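Local structure of ileal bile acid-binding protein (Danio rerio, 3ELX) at residues A[7-12]-A[41-46]; A[16-21]-A[30-35]; A[48-53]-A[66-71]; A[73-78]-A[94-99]; A[112-117]-A[129-134]. The protein binds bile acids such as cholate, in part at sites on its surface, and probably carries them, and perhaps fatty acids, through the cytoplasm. One frame throughout, in Å; residues are numbered along the deposited sequence.

Interaction 1: A[7-12]-A[41-46]; sequences NGKWET and VTEIVQ
Trp-10 and Ile-44 meet on the face of the sheet that also carries Thr-42. CD1 of Ile-44 comes obliquely to the pyrrole part of the indole, 3.9 Å from NE1 of Trp-10. The first torsion of Trp-10 sets CG anti to its carbonyl carbon and beside the backbone N (chi1 -53°). The edge of the ring is met, in its plane, by the main-chain O of Thr-42, 3.6 Å from CD1 of Trp-10. NE1 gives its hydrogen bond to Phe-6 O, and Lys-133 makes a cation-pi contact with the indole, so the ring is held by more than packing. On the other face, Lys-9 runs out extended and crosses the equally extended Glu-43 at a slant, with CE of Lys-9 3.8 Å from CD of Glu-43. Their charged ends do not touch: NZ of Lys-9 is 4.6 Å from OE1 of Glu-43, and that oxygen is hydrogen-bonded to Tyr-56 OH. Beside them, CG2 of Val-41 rests on the aliphatic part of Glu-11, 3.8 Å from its CG. Paired main-chain bonds join Gly-8 to Ile-44 and Trp-10 to Thr-42, in strands running antiparallel at 159°. This is the pairing of the first two strands of the fatty-acid-binding-protein beta barrel, adjacent in the sheet although a helix-turn-helix separates them in the chain.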
# COMPACT_ATOMS: atom_id res chain seq x y z
N ASN A 7 -10.00 -1.95 9.70
CA ASN A 7 -9.43 -1.56 10.99
C ASN A 7 -8.49 -2.60 11.55
O ASN A 7 -8.80 -3.79 11.57
CB ASN A 7 -10.54 -1.29 12.02
CG ASN A 7 -11.13 0.09 11.89
OD1 ASN A 7 -12.31 0.24 11.56
ND2 ASN A 7 -10.34 1.10 12.17
N GLY A 8 -7.33 -2.14 12.02
CA GLY A 8 -6.44 -2.98 12.80
C GLY A 8 -4.98 -2.88 12.42
O GLY A 8 -4.58 -2.02 11.65
N LYS A 9 -4.18 -3.77 13.01
CA LYS A 9 -2.77 -3.91 12.63
C LYS A 9 -2.59 -5.22 11.89
O LYS A 9 -3.05 -6.28 12.34
CB LYS A 9 -1.81 -3.84 13.82
CG LYS A 9 -1.56 -2.42 14.34
CD LYS A 9 -0.38 -2.38 15.30
CE LYS A 9 -0.14 -0.96 15.81
NZ LYS A 9 1.15 -0.87 16.53
N TRP A 10 -1.93 -5.11 10.74
CA TRP A 10 -1.75 -6.20 9.79
C TRP A 10 -0.27 -6.36 9.48
O TRP A 10 0.47 -5.39 9.52
CB TRP A 10 -2.45 -5.85 8.48
CG TRP A 10 -3.92 -5.46 8.62
CD1 TRP A 10 -4.41 -4.22 8.97
CD2 TRP A 10 -5.06 -6.30 8.40
NE1 TRP A 10 -5.78 -4.24 8.97
CE2 TRP A 10 -6.21 -5.50 8.63
CE3 TRP A 10 -5.23 -7.64 8.02
CZ2 TRP A 10 -7.51 -6.01 8.50
CZ3 TRP A 10 -6.53 -8.14 7.89
CH2 TRP A 10 -7.65 -7.33 8.13
N GLU A 11 0.16 -7.59 9.17
CA GLU A 11 1.56 -7.82 8.83
C GLU A 11 1.68 -8.70 7.60
O GLU A 11 0.98 -9.72 7.47
CB GLU A 11 2.28 -8.48 10.00
CG GLU A 11 3.78 -8.67 9.82
CD GLU A 11 4.35 -9.45 11.00
OE1 GLU A 11 4.99 -8.82 11.88
OE2 GLU A 11 4.14 -10.68 11.05
N THR A 12 2.57 -8.31 6.69
CA THR A 12 2.76 -9.05 5.44
C THR A 12 3.00 -10.52 5.73
O THR A 12 3.83 -10.88 6.56
CB THR A 12 3.95 -8.48 4.67
OG1 THR A 12 3.74 -7.08 4.45
CG2 THR A 12 4.08 -9.18 3.33
N VAL A 41 4.42 -3.98 8.50
CA VAL A 41 3.22 -3.84 9.34
C VAL A 41 2.44 -2.60 8.94
O VAL A 41 3.01 -1.51 8.76
CB VAL A 41 3.56 -3.79 10.84
CG1 VAL A 41 2.33 -3.48 11.68
CG2 VAL A 41 4.14 -5.13 11.27
N THR A 42 1.14 -2.79 8.77
CA THR A 42 0.22 -1.73 8.39
C THR A 42 -0.78 -1.53 9.52
O THR A 42 -1.37 -2.49 10.00
CB THR A 42 -0.56 -2.11 7.11
OG1 THR A 42 0.36 -2.28 6.03
CG2 THR A 42 -1.54 -1.02 6.73
N GLU A 43 -0.96 -0.28 9.94
CA GLU A 43 -1.99 0.05 10.91
C GLU A 43 -3.04 0.91 10.22
O GLU A 43 -2.71 1.93 9.60
CB GLU A 43 -1.37 0.80 12.08
CG GLU A 43 -2.35 1.19 13.15
CD GLU A 43 -1.70 2.08 14.20
OE1 GLU A 43 -0.57 2.57 13.98
OE2 GLU A 43 -2.33 2.28 15.25
N ILE A 44 -4.30 0.50 10.32
CA ILE A 44 -5.38 1.26 9.68
C ILE A 44 -6.45 1.64 10.70
O ILE A 44 -6.87 0.82 11.52
CB ILE A 44 -6.04 0.49 8.51
CG1 ILE A 44 -4.97 0.01 7.52
CG2 ILE A 44 -7.08 1.39 7.79
CD1 ILE A 44 -5.43 -1.12 6.63
N VAL A 45 -6.86 2.91 10.66
CA VAL A 45 -8.04 3.37 11.38
C VAL A 45 -9.02 3.85 10.32
O VAL A 45 -8.73 4.80 9.57
CB VAL A 45 -7.74 4.48 12.42
CG1 VAL A 45 -9.03 4.91 13.11
CG2 VAL A 45 -6.73 3.99 13.46
N GLN A 46 -10.14 3.15 10.20
CA GLN A 46 -11.16 3.48 9.22
C GLN A 46 -12.42 3.92 9.95
O GLN A 46 -13.00 3.14 10.72
CB GLN A 46 -11.47 2.28 8.33
CG GLN A 46 -12.60 2.55 7.36
CD GLN A 46 -13.11 1.32 6.63
OE1 GLN A 46 -13.90 1.45 5.70
NE2 GLN A 46 -12.69 0.13 7.06

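Interaction 2: A[16-21]-A[30-35]; sequences EGYEPF and DVIAKG
Tyr-18 has CG anti to its backbone N (chi1 168°), and Ile-32 has CG2 anti to its own. The two side chains run antiparallel past one another, the ring alongside the CG2 methyl, with CE2 of Tyr-18 3.6 Å from CG2 of Ile-32. The same methyl also touches Glu-19, whose CG is 3.8 Å from CG2 of Ile-32. At the end of the phenol, Tyr-18 OH donates to Ile-32 O over 2.8 Å. The hydroxyl lies in the plane of that carbonyl, on a lone pair, with a C=O...O angle of 115°, while the acceptor sits at the ring edge, in the ring plane. Ile-32 O also takes a weak bond from Gly-35 N. Gly-35, where the chain leaves the helix, is close to the hydroxyl as well, its C 3.3 Å from Tyr-18 OH. Phe-21, further along helix 18-24, turns to the barrel, where its ring meets Tyr-101 edge-to-face. The two helices form the helix-turn-helix lid of this family. Chemically, their contact here rests on one directional side-chain-to-main-chain bond and a small apolar patch, and the partial negative charge of a helix C-terminus may make Ile-32 O a stronger acceptor.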
# COMPACT_ATOMS: atom_id res chain seq x y z
N GLU A 16 4.12 -11.35 -3.73
CA GLU A 16 4.48 -11.78 -5.08
C GLU A 16 4.82 -10.57 -5.94
O GLU A 16 4.14 -9.55 -5.87
CB GLU A 16 3.33 -12.53 -5.75
CG GLU A 16 3.03 -13.91 -5.20
CD GLU A 16 1.98 -14.63 -6.02
OE1 GLU A 16 2.33 -15.24 -7.05
OE2 GLU A 16 0.79 -14.57 -5.64
N GLY A 17 5.86 -10.70 -6.76
CA GLY A 17 6.25 -9.65 -7.69
C GLY A 17 7.09 -8.51 -7.13
O GLY A 17 7.26 -7.48 -7.80
N TYR A 18 7.61 -8.68 -5.93
CA TYR A 18 8.35 -7.63 -5.24
C TYR A 18 9.54 -7.10 -6.06
O TYR A 18 9.68 -5.89 -6.25
CB TYR A 18 8.80 -8.15 -3.86
CG TYR A 18 9.83 -7.30 -3.14
CD1 TYR A 18 9.45 -6.16 -2.43
CD2 TYR A 18 11.17 -7.68 -3.12
CE1 TYR A 18 10.40 -5.40 -1.75
CE2 TYR A 18 12.11 -6.94 -2.44
CZ TYR A 18 11.73 -5.80 -1.76
OH TYR A 18 12.68 -5.08 -1.09
N GLU A 19 10.38 -8.00 -6.55
CA GLU A 19 11.57 -7.58 -7.27
C GLU A 19 11.29 -6.91 -8.63
O GLU A 19 11.79 -5.81 -8.86
CB GLU A 19 12.60 -8.71 -7.36
CG GLU A 19 13.04 -9.15 -5.98
CD GLU A 19 14.21 -10.10 -5.96
OE1 GLU A 19 14.92 -10.22 -7.00
OE2 GLU A 19 14.44 -10.70 -4.89
N PRO A 20 10.49 -7.55 -9.51
CA PRO A 20 10.18 -6.85 -10.77
C PRO A 20 9.46 -5.52 -10.59
O PRO A 20 9.74 -4.58 -11.34
CB PRO A 20 9.28 -7.85 -11.51
CG PRO A 20 9.58 -9.17 -10.90
CD PRO A 20 9.87 -8.89 -9.47
N PHE A 21 8.56 -5.42 -9.61
CA PHE A 21 7.84 -4.18 -9.37
C PHE A 21 8.80 -3.08 -8.91
O PHE A 21 8.78 -1.98 -9.44
CB PHE A 21 6.71 -4.36 -8.35
CG PHE A 21 6.00 -3.07 -8.00
CD1 PHE A 21 4.97 -2.59 -8.79
CD2 PHE A 21 6.39 -2.34 -6.88
CE1 PHE A 21 4.34 -1.39 -8.47
CE2 PHE A 21 5.76 -1.14 -6.56
CZ PHE A 21 4.73 -0.67 -7.36
N ASP A 30 20.30 -2.80 -4.26
CA ASP A 30 20.70 -3.14 -2.89
C ASP A 30 19.57 -2.90 -1.89
O ASP A 30 19.43 -3.65 -0.92
CB ASP A 30 21.99 -2.41 -2.49
CG ASP A 30 23.24 -3.04 -3.10
OD1 ASP A 30 23.19 -3.49 -4.27
OD2 ASP A 30 24.28 -3.09 -2.40
N VAL A 31 18.76 -1.87 -2.13
CA VAL A 31 17.59 -1.58 -1.30
C VAL A 31 16.54 -2.68 -1.44
O VAL A 31 15.92 -3.09 -0.46
CB VAL A 31 16.96 -0.20 -1.64
CG1 VAL A 31 15.75 0.09 -0.76
CG2 VAL A 31 17.99 0.91 -1.51
N ILE A 32 16.36 -3.16 -2.67
CA ILE A 32 15.48 -4.30 -2.95
C ILE A 32 15.98 -5.53 -2.19
O ILE A 32 15.21 -6.20 -1.49
CB ILE A 32 15.40 -4.60 -4.47
CG1 ILE A 32 14.70 -3.44 -5.19
CG2 ILE A 32 14.69 -5.93 -4.74
CD1 ILE A 32 14.81 -3.48 -6.70
N ALA A 33 17.28 -5.80 -2.31
CA ALA A 33 17.91 -6.95 -1.66
C ALA A 33 17.78 -6.91 -0.15
O ALA A 33 17.46 -7.92 0.49
CB ALA A 33 19.38 -7.06 -2.08
N LYS A 34 18.01 -5.73 0.44
CA LYS A 34 18.00 -5.61 1.90
C LYS A 34 16.60 -5.73 2.49
O LYS A 34 16.45 -6.15 3.64
CB LYS A 34 18.68 -4.31 2.37
CG LYS A 34 20.18 -4.48 2.64
CD LYS A 34 20.98 -4.39 1.36
CE LYS A 34 21.95 -5.56 1.21
NZ LYS A 34 22.36 -5.70 -0.22
N GLY A 35 15.59 -5.38 1.70
CA GLY A 35 14.21 -5.40 2.16
C GLY A 35 13.38 -6.60 1.74
O GLY A 35 12.18 -6.64 1.99

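Interaction 3: A[48-53]-A[66-71]; sequences GDDFTW and KFIVGK
Main-chain hydrogen bonds zip Phe-51 to Phe-67 in both directions, and a third runs from Val-69 N to Asp-49 O at 2.9 Å, just past the end of strand 61-68. Val-69 is itself part of a type II turn from Ile-68 to Lys-71. The aromatic contact lies on the buried face. Phe-67 has CG in the crowded position between its backbone N and carbonyl carbon (chi1 58°). Its ring and that of Phe-51 are nearly parallel, 14° apart, but slid, with centroids 5.1 Å from each other. One face of the Phe-67 ring is covered instead by CB of Phe-51, 3.5 Å from CZ of Phe-67, in a CH-pi contact toward the rim. CE3 of Trp-53 stands at the edge of the Phe-67 ring, 4.1 Å from CZ, while CG2 of Val-69 touches CE1 of Phe-51 at 3.8 Å. On the other face Thr-52 lies alongside Lys-66, its OG1 3.9 Å from CG of Lys-66. There a water donates to Asp-50 OD1 and to Phe-51 O, and accepts weakly from Lys-66 NZ. A separate water, at the end of the hairpin, donates to Asp-49 OD1 and Val-69 O. In the barrel, this hairpin has strand 41-47 on one side, with Ile-44 against Phe-51. Leu-94 of strand 93-97 packs on Phe-51, Trp-53 and Val-69, and Met-75 of strand 73-76 reaches Phe-67.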
# COMPACT_ATOMS: atom_id res chain seq x y z
N GLY A 48 -15.69 5.14 8.56
CA GLY A 48 -16.44 5.34 7.32
C GLY A 48 -15.50 5.57 6.15
O GLY A 48 -14.64 4.73 5.86
N ASP A 49 -15.68 6.71 5.49
CA ASP A 49 -14.85 7.09 4.34
C ASP A 49 -13.51 7.69 4.76
O ASP A 49 -12.64 7.92 3.92
CB ASP A 49 -15.58 8.12 3.48
CG ASP A 49 -16.80 7.55 2.78
OD1 ASP A 49 -17.67 8.35 2.39
OD2 ASP A 49 -16.88 6.31 2.63
N ASP A 50 -13.36 7.93 6.06
CA ASP A 50 -12.17 8.59 6.61
C ASP A 50 -11.14 7.55 7.05
O ASP A 50 -11.36 6.81 8.01
CB ASP A 50 -12.63 9.47 7.78
CG ASP A 50 -11.49 10.25 8.43
OD1 ASP A 50 -10.35 9.74 8.49
OD2 ASP A 50 -11.77 11.36 8.94
N PHE A 51 -10.00 7.52 6.36
CA PHE A 51 -8.93 6.55 6.66
C PHE A 51 -7.67 7.23 7.17
O PHE A 51 -7.28 8.29 6.67
CB PHE A 51 -8.50 5.78 5.40
CG PHE A 51 -9.48 4.75 4.95
CD1 PHE A 51 -10.61 5.12 4.23
CD2 PHE A 51 -9.24 3.39 5.19
CE1 PHE A 51 -11.51 4.17 3.78
CE2 PHE A 51 -10.14 2.42 4.73
CZ PHE A 51 -11.27 2.81 4.03
N THR A 52 -7.02 6.58 8.13
CA THR A 52 -5.64 6.90 8.50
C THR A 52 -4.86 5.61 8.30
O THR A 52 -5.14 4.60 8.95
CB THR A 52 -5.52 7.36 9.97
OG1 THR A 52 -6.37 8.49 10.19
CG2 THR A 52 -4.06 7.73 10.30
N TRP A 53 -3.88 5.66 7.41
CA TRP A 53 -3.22 4.45 6.93
C TRP A 53 -1.74 4.59 7.19
O TRP A 53 -1.08 5.43 6.59
CB TRP A 53 -3.48 4.33 5.42
CG TRP A 53 -3.26 2.97 4.87
CD1 TRP A 53 -2.07 2.31 4.73
CD2 TRP A 53 -4.27 2.09 4.35
NE1 TRP A 53 -2.27 1.08 4.16
CE2 TRP A 53 -3.61 0.92 3.92
CE3 TRP A 53 -5.66 2.18 4.20
CZ2 TRP A 53 -4.30 -0.16 3.34
CZ3 TRP A 53 -6.35 1.11 3.64
CH2 TRP A 53 -5.66 -0.05 3.23
N LYS A 66 -3.51 10.14 5.36
CA LYS A 66 -4.87 10.42 5.82
C LYS A 66 -5.66 10.90 4.62
O LYS A 66 -5.29 11.88 3.95
CB LYS A 66 -4.87 11.47 6.92
CG LYS A 66 -4.21 11.00 8.19
CD LYS A 66 -3.94 12.15 9.15
CE LYS A 66 -5.00 12.24 10.25
NZ LYS A 66 -6.36 12.50 9.73
N PHE A 67 -6.73 10.17 4.32
CA PHE A 67 -7.56 10.51 3.18
C PHE A 67 -9.02 10.24 3.45
O PHE A 67 -9.35 9.40 4.30
CB PHE A 67 -7.10 9.78 1.91
CG PHE A 67 -7.10 8.28 2.02
CD1 PHE A 67 -5.94 7.60 2.41
CD2 PHE A 67 -8.24 7.53 1.71
CE1 PHE A 67 -5.92 6.19 2.51
CE2 PHE A 67 -8.23 6.13 1.80
CZ PHE A 67 -7.08 5.46 2.20
N ILE A 68 -9.89 10.97 2.76
CA ILE A 68 -11.33 10.68 2.79
C ILE A 68 -11.72 10.25 1.39
O ILE A 68 -11.48 10.97 0.42
CB ILE A 68 -12.15 11.92 3.23
CG1 ILE A 68 -11.75 12.31 4.66
CG2 ILE A 68 -13.66 11.63 3.12
CD1 ILE A 68 -12.25 13.67 5.10
N VAL A 69 -12.30 9.06 1.28
CA VAL A 69 -12.70 8.55 -0.04
C VAL A 69 -13.60 9.57 -0.73
O VAL A 69 -14.54 10.10 -0.12
CB VAL A 69 -13.39 7.19 0.07
CG1 VAL A 69 -13.83 6.68 -1.31
CG2 VAL A 69 -12.46 6.18 0.73
N GLY A 70 -13.31 9.86 -1.99
CA GLY A 70 -14.12 10.81 -2.78
C GLY A 70 -13.79 12.28 -2.61
O GLY A 70 -14.37 13.13 -3.30
N LYS A 71 -12.87 12.59 -1.71
CA LYS A 71 -12.50 13.97 -1.44
C LYS A 71 -11.02 14.20 -1.66
O LYS A 71 -10.20 13.37 -1.27
CB LYS A 71 -12.87 14.35 -0.01
CG LYS A 71 -14.27 14.89 0.13
CD LYS A 71 -15.29 13.83 0.49
CE LYS A 71 -16.48 14.47 1.20
NZ LYS A 71 -17.06 15.62 0.46
O HOH W 1 -16.85 10.43 1.20
O HOH W 2 -8.11 10.75 7.59

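Interaction 4: A[73-78]-A[94-99]; sequences SDMETV and LTISFP
Thr-77 and Pro-99 touch at one end of strands 73-76 and 93-97 of the fatty-acid-binding-protein beta barrel, where both run out into loops, with strand 82-90 lying between those strands in the sheet. The segments carry Val-78 and Leu-94, which take part in cholate sites observed in this protein, though no cholate is bound here, and Phe-98 stacks on the cholate-binding Tyr-101. No hydrogen bond crosses the contact, which is made of a few loose van der Waals touches. Thr-77 places OG1 between its backbone N and carbonyl carbon (chi1 66°), where the hydroxyl is hydrogen-bonded to Lys-81 N. CG2, anti to the carbonyl carbon, is the branch that meets the proline ring, 3.9 Å from CD and 4.1 Å from CG of Pro-99. The same methyl lies obliquely to the phenyl of Phe-98, 4.4 Å from its CD1. At the edge of that ring and near its plane is the main-chain O of Glu-76, 4.0 Å from CE1 of Phe-98. One face of the phenyl is covered from within its own segment by CG2 of Ile-96, which is 3.5 Å above the plane and offset toward the rim. This branch of Ile-96 also makes the remaining apolar touch with the other segment: SD of Met-75 lies 4.5 Å from Ile-96 CG2.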
# COMPACT_ATOMS: atom_id res chain seq x y z
N SER A 73 -7.46 14.89 -1.00
CA SER A 73 -6.73 14.69 0.25
C SER A 73 -5.24 14.85 0.04
O SER A 73 -4.69 14.38 -0.95
CB SER A 73 -7.00 13.29 0.80
OG SER A 73 -8.38 13.09 1.06
N ASP A 74 -4.59 15.52 0.99
CA ASP A 74 -3.14 15.62 1.00
C ASP A 74 -2.56 14.25 1.35
O ASP A 74 -2.91 13.67 2.38
CB ASP A 74 -2.68 16.66 2.03
CG ASP A 74 -3.06 18.08 1.64
OD1 ASP A 74 -3.05 18.41 0.44
OD2 ASP A 74 -3.35 18.88 2.55
N MET A 75 -1.68 13.74 0.48
CA MET A 75 -1.04 12.45 0.70
C MET A 75 0.46 12.50 0.43
O MET A 75 0.98 13.52 -0.04
CB MET A 75 -1.73 11.36 -0.13
CG MET A 75 -3.10 10.94 0.42
SD MET A 75 -4.01 9.82 -0.65
CE MET A 75 -4.63 10.91 -1.88
N GLU A 76 1.15 11.41 0.75
CA GLU A 76 2.59 11.32 0.54
C GLU A 76 2.92 9.94 -0.02
O GLU A 76 2.27 8.94 0.30
CB GLU A 76 3.36 11.57 1.86
CG GLU A 76 4.88 11.72 1.71
CD GLU A 76 5.66 11.36 2.98
OE1 GLU A 76 5.84 10.14 3.26
OE2 GLU A 76 6.11 12.29 3.68
N THR A 77 3.94 9.88 -0.86
CA THR A 77 4.43 8.61 -1.36
C THR A 77 5.39 8.02 -0.33
O THR A 77 5.87 8.72 0.56
CB THR A 77 5.19 8.78 -2.68
OG1 THR A 77 6.38 9.55 -2.45
CG2 THR A 77 4.33 9.49 -3.72
N VAL A 78 5.67 6.73 -0.47
CA VAL A 78 6.66 6.05 0.37
C VAL A 78 8.03 6.76 0.29
O VAL A 78 8.75 6.87 1.29
CB VAL A 78 6.81 4.56 -0.05
CG1 VAL A 78 7.86 3.86 0.79
CG2 VAL A 78 5.46 3.83 0.06
N LEU A 94 -10.43 -0.22 -2.44
CA LEU A 94 -9.90 1.14 -2.59
C LEU A 94 -8.98 1.21 -3.79
O LEU A 94 -8.22 0.26 -4.03
CB LEU A 94 -9.09 1.53 -1.36
CG LEU A 94 -9.85 1.75 -0.06
CD1 LEU A 94 -8.88 1.87 1.09
CD2 LEU A 94 -10.70 3.00 -0.15
N THR A 95 -9.04 2.31 -4.54
CA THR A 95 -8.05 2.58 -5.57
C THR A 95 -7.40 3.91 -5.27
O THR A 95 -8.07 4.95 -5.18
CB THR A 95 -8.67 2.60 -7.00
OG1 THR A 95 -9.20 1.31 -7.32
CG2 THR A 95 -7.60 2.96 -8.04
N ILE A 96 -6.08 3.87 -5.10
CA ILE A 96 -5.29 5.07 -4.90
C ILE A 96 -4.40 5.21 -6.12
O ILE A 96 -3.63 4.30 -6.44
CB ILE A 96 -4.40 5.00 -3.64
CG1 ILE A 96 -5.24 4.63 -2.41
CG2 ILE A 96 -3.65 6.32 -3.46
CD1 ILE A 96 -4.42 4.49 -1.12
N SER A 97 -4.54 6.34 -6.79
CA SER A 97 -3.76 6.60 -7.99
C SER A 97 -2.51 7.38 -7.59
O SER A 97 -2.49 8.61 -7.55
CB SER A 97 -4.61 7.35 -9.02
OG SER A 97 -5.79 6.60 -9.31
N PHE A 98 -1.45 6.63 -7.27
CA PHE A 98 -0.17 7.26 -6.93
C PHE A 98 0.57 7.78 -8.17
O PHE A 98 0.30 7.36 -9.30
CB PHE A 98 0.75 6.25 -6.22
CG PHE A 98 0.39 5.98 -4.79
CD1 PHE A 98 0.83 6.82 -3.78
CD2 PHE A 98 -0.34 4.85 -4.45
CE1 PHE A 98 0.52 6.55 -2.44
CE2 PHE A 98 -0.65 4.57 -3.12
CZ PHE A 98 -0.23 5.43 -2.12
N PRO A 99 1.53 8.69 -7.98
CA PRO A 99 2.33 9.14 -9.11
C PRO A 99 2.93 8.02 -9.98
O PRO A 99 2.84 8.08 -11.21
CB PRO A 99 3.44 9.94 -8.44
CG PRO A 99 2.73 10.58 -7.29
CD PRO A 99 1.89 9.43 -6.75

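Interaction 5: A[112-117]-A[129-134]; sequences LVETST and RTSKKV
Arg-129 and Glu-114 form a salt bridge in the barrel interior, with NH1 of Arg-129 2.8 Å from OE2 of Glu-114. As a hydrogen bond it is weak, the angle at the proton being 129°. The two side chains lie side by side and point the same way, but the planes of carboxylate and guanidinium are 76° apart. A bend in Arg-129 (chi3 36°) turns NE out of the extended line, and NH2 is bound separately to Thr-12 OG1. A water lies over one face of the guanidinium, toward its rim, 2.7 Å from OE2 of Glu-114. Ser-131 OG is 2.6 Å from this water, which can thus bridge the acid to the partner strand. Leu-112 O, 3.0 Å from the water, is another possible acceptor. These residues belong to the last hairpin of the fatty-acid-binding-protein barrel, strands 111-119 and 124-133, and the cholate-binding Gln-55 is close to Glu-114. Two antiparallel hydrogen-bonded pairs, Leu-112 with Ser-131 and Glu-114 with Arg-129, join the strands, each by two main-chain bonds. Around them the packing is light: CB of Leu-112 is 4.1 Å from CB of Ser-131, and on the outer face CG2 of Val-113 is 4.2 Å from OG1 of Thr-130. Leu-112 packs further against Trp-10 and Ile-44.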
# COMPACT_ATOMS: atom_id res chain seq x y z
N LEU A 112 -5.75 -8.62 4.37
CA LEU A 112 -5.56 -7.36 3.66
C LEU A 112 -4.76 -7.64 2.40
O LEU A 112 -3.61 -8.06 2.48
CB LEU A 112 -4.82 -6.35 4.55
CG LEU A 112 -4.46 -4.99 3.94
CD1 LEU A 112 -5.69 -4.20 3.63
CD2 LEU A 112 -3.53 -4.21 4.88
N VAL A 113 -5.37 -7.42 1.23
CA VAL A 113 -4.70 -7.70 -0.04
C VAL A 113 -4.46 -6.41 -0.79
O VAL A 113 -5.40 -5.71 -1.15
CB VAL A 113 -5.53 -8.66 -0.91
CG1 VAL A 113 -4.75 -8.98 -2.18
CG2 VAL A 113 -5.86 -9.95 -0.14
N GLU A 114 -3.18 -6.11 -1.03
CA GLU A 114 -2.76 -4.85 -1.61
C GLU A 114 -2.05 -5.11 -2.93
O GLU A 114 -1.05 -5.83 -2.96
CB GLU A 114 -1.83 -4.11 -0.66
CG GLU A 114 -2.51 -3.72 0.64
CD GLU A 114 -1.56 -3.04 1.60
OE1 GLU A 114 -1.36 -1.82 1.46
OE2 GLU A 114 -1.01 -3.74 2.48
N THR A 115 -2.58 -4.55 -4.01
CA THR A 115 -2.02 -4.79 -5.34
C THR A 115 -1.50 -3.48 -5.93
O THR A 115 -2.26 -2.52 -6.08
CB THR A 115 -3.09 -5.39 -6.28
OG1 THR A 115 -3.63 -6.59 -5.72
CG2 THR A 115 -2.50 -5.68 -7.67
N SER A 116 -0.20 -3.45 -6.25
CA SER A 116 0.42 -2.28 -6.88
C SER A 116 0.72 -2.63 -8.34
O SER A 116 1.38 -3.62 -8.62
CB SER A 116 1.70 -1.88 -6.15
OG SER A 116 1.52 -1.79 -4.74
N THR A 117 0.24 -1.80 -9.26
CA THR A 117 0.34 -2.08 -10.68
C THR A 117 1.10 -0.95 -11.36
O THR A 117 0.67 0.20 -11.34
CB THR A 117 -1.06 -2.23 -11.28
OG1 THR A 117 -1.75 -3.26 -10.57
CG2 THR A 117 -0.99 -2.57 -12.78
N ARG A 129 0.66 -7.93 -2.20
CA ARG A 129 1.01 -8.19 -0.80
C ARG A 129 -0.23 -8.62 -0.05
O ARG A 129 -1.28 -7.99 -0.17
CB ARG A 129 1.57 -6.92 -0.15
CG ARG A 129 2.92 -6.46 -0.70
CD ARG A 129 3.53 -5.31 0.14
NE ARG A 129 3.23 -5.46 1.56
CZ ARG A 129 2.31 -4.76 2.21
NH1 ARG A 129 1.61 -3.82 1.60
NH2 ARG A 129 2.10 -4.99 3.50
N THR A 130 -0.12 -9.70 0.72
CA THR A 130 -1.23 -10.19 1.51
C THR A 130 -0.79 -10.16 2.97
O THR A 130 0.24 -10.74 3.30
CB THR A 130 -1.61 -11.62 1.11
OG1 THR A 130 -1.99 -11.64 -0.27
CG2 THR A 130 -2.76 -12.14 1.96
N SER A 131 -1.57 -9.49 3.81
CA SER A 131 -1.24 -9.33 5.23
C SER A 131 -2.31 -9.95 6.11
O SER A 131 -3.50 -9.89 5.78
CB SER A 131 -1.11 -7.84 5.58
OG SER A 131 -0.10 -7.18 4.82
N LYS A 132 -1.88 -10.54 7.22
CA LYS A 132 -2.78 -11.09 8.22
C LYS A 132 -2.90 -10.15 9.41
O LYS A 132 -1.98 -9.37 9.70
CB LYS A 132 -2.30 -12.48 8.68
CG LYS A 132 -0.94 -12.48 9.37
CD LYS A 132 -0.56 -13.87 9.87
CE LYS A 132 0.76 -13.80 10.63
NZ LYS A 132 1.31 -15.15 10.97
N LYS A 133 -4.02 -10.22 10.11
CA LYS A 133 -4.20 -9.45 11.33
C LYS A 133 -3.27 -9.98 12.40
O LYS A 133 -3.21 -11.19 12.64
CB LYS A 133 -5.65 -9.56 11.77
CG LYS A 133 -6.03 -8.63 12.90
CD LYS A 133 -7.54 -8.69 13.15
CE LYS A 133 -8.34 -8.31 11.91
NZ LYS A 133 -8.40 -6.84 11.74
N VAL A 134 -2.54 -9.08 13.06
CA VAL A 134 -1.60 -9.53 14.10
C VAL A 134 -1.97 -9.01 15.48
O VAL A 134 -1.31 -9.32 16.46
CB VAL A 134 -0.12 -9.19 13.77
CG1 VAL A 134 0.36 -10.04 12.58
CG2 VAL A 134 0.05 -7.70 13.52
O HOH W 3 -1.13 -6.41 2.55

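Overall arrangement
Four of the contacts belong to one barrel sheet, and interaction 2 is in the helical lid. Interaction 5 is the buried one, and its salt bridge and water lie inside the barrel. It adjoins interaction 1 through neighbouring strands 8-16 and 124-133, where Glu-11 N bonds to Lys-132 O. Interactions 1 and 3, both partly buried, are continuous across strands 41-47 and 50-57, and each has aromatic packing on one face and charged or mixed side chains on the other. Ser-73 OG, bonded to Ile-68 N, ties interaction 3 to interaction 4. Interactions 2 and 4 are smaller surface contacts lacking strand pairing; Phe-21 links the lid to interaction 5 by packing on Ser-116.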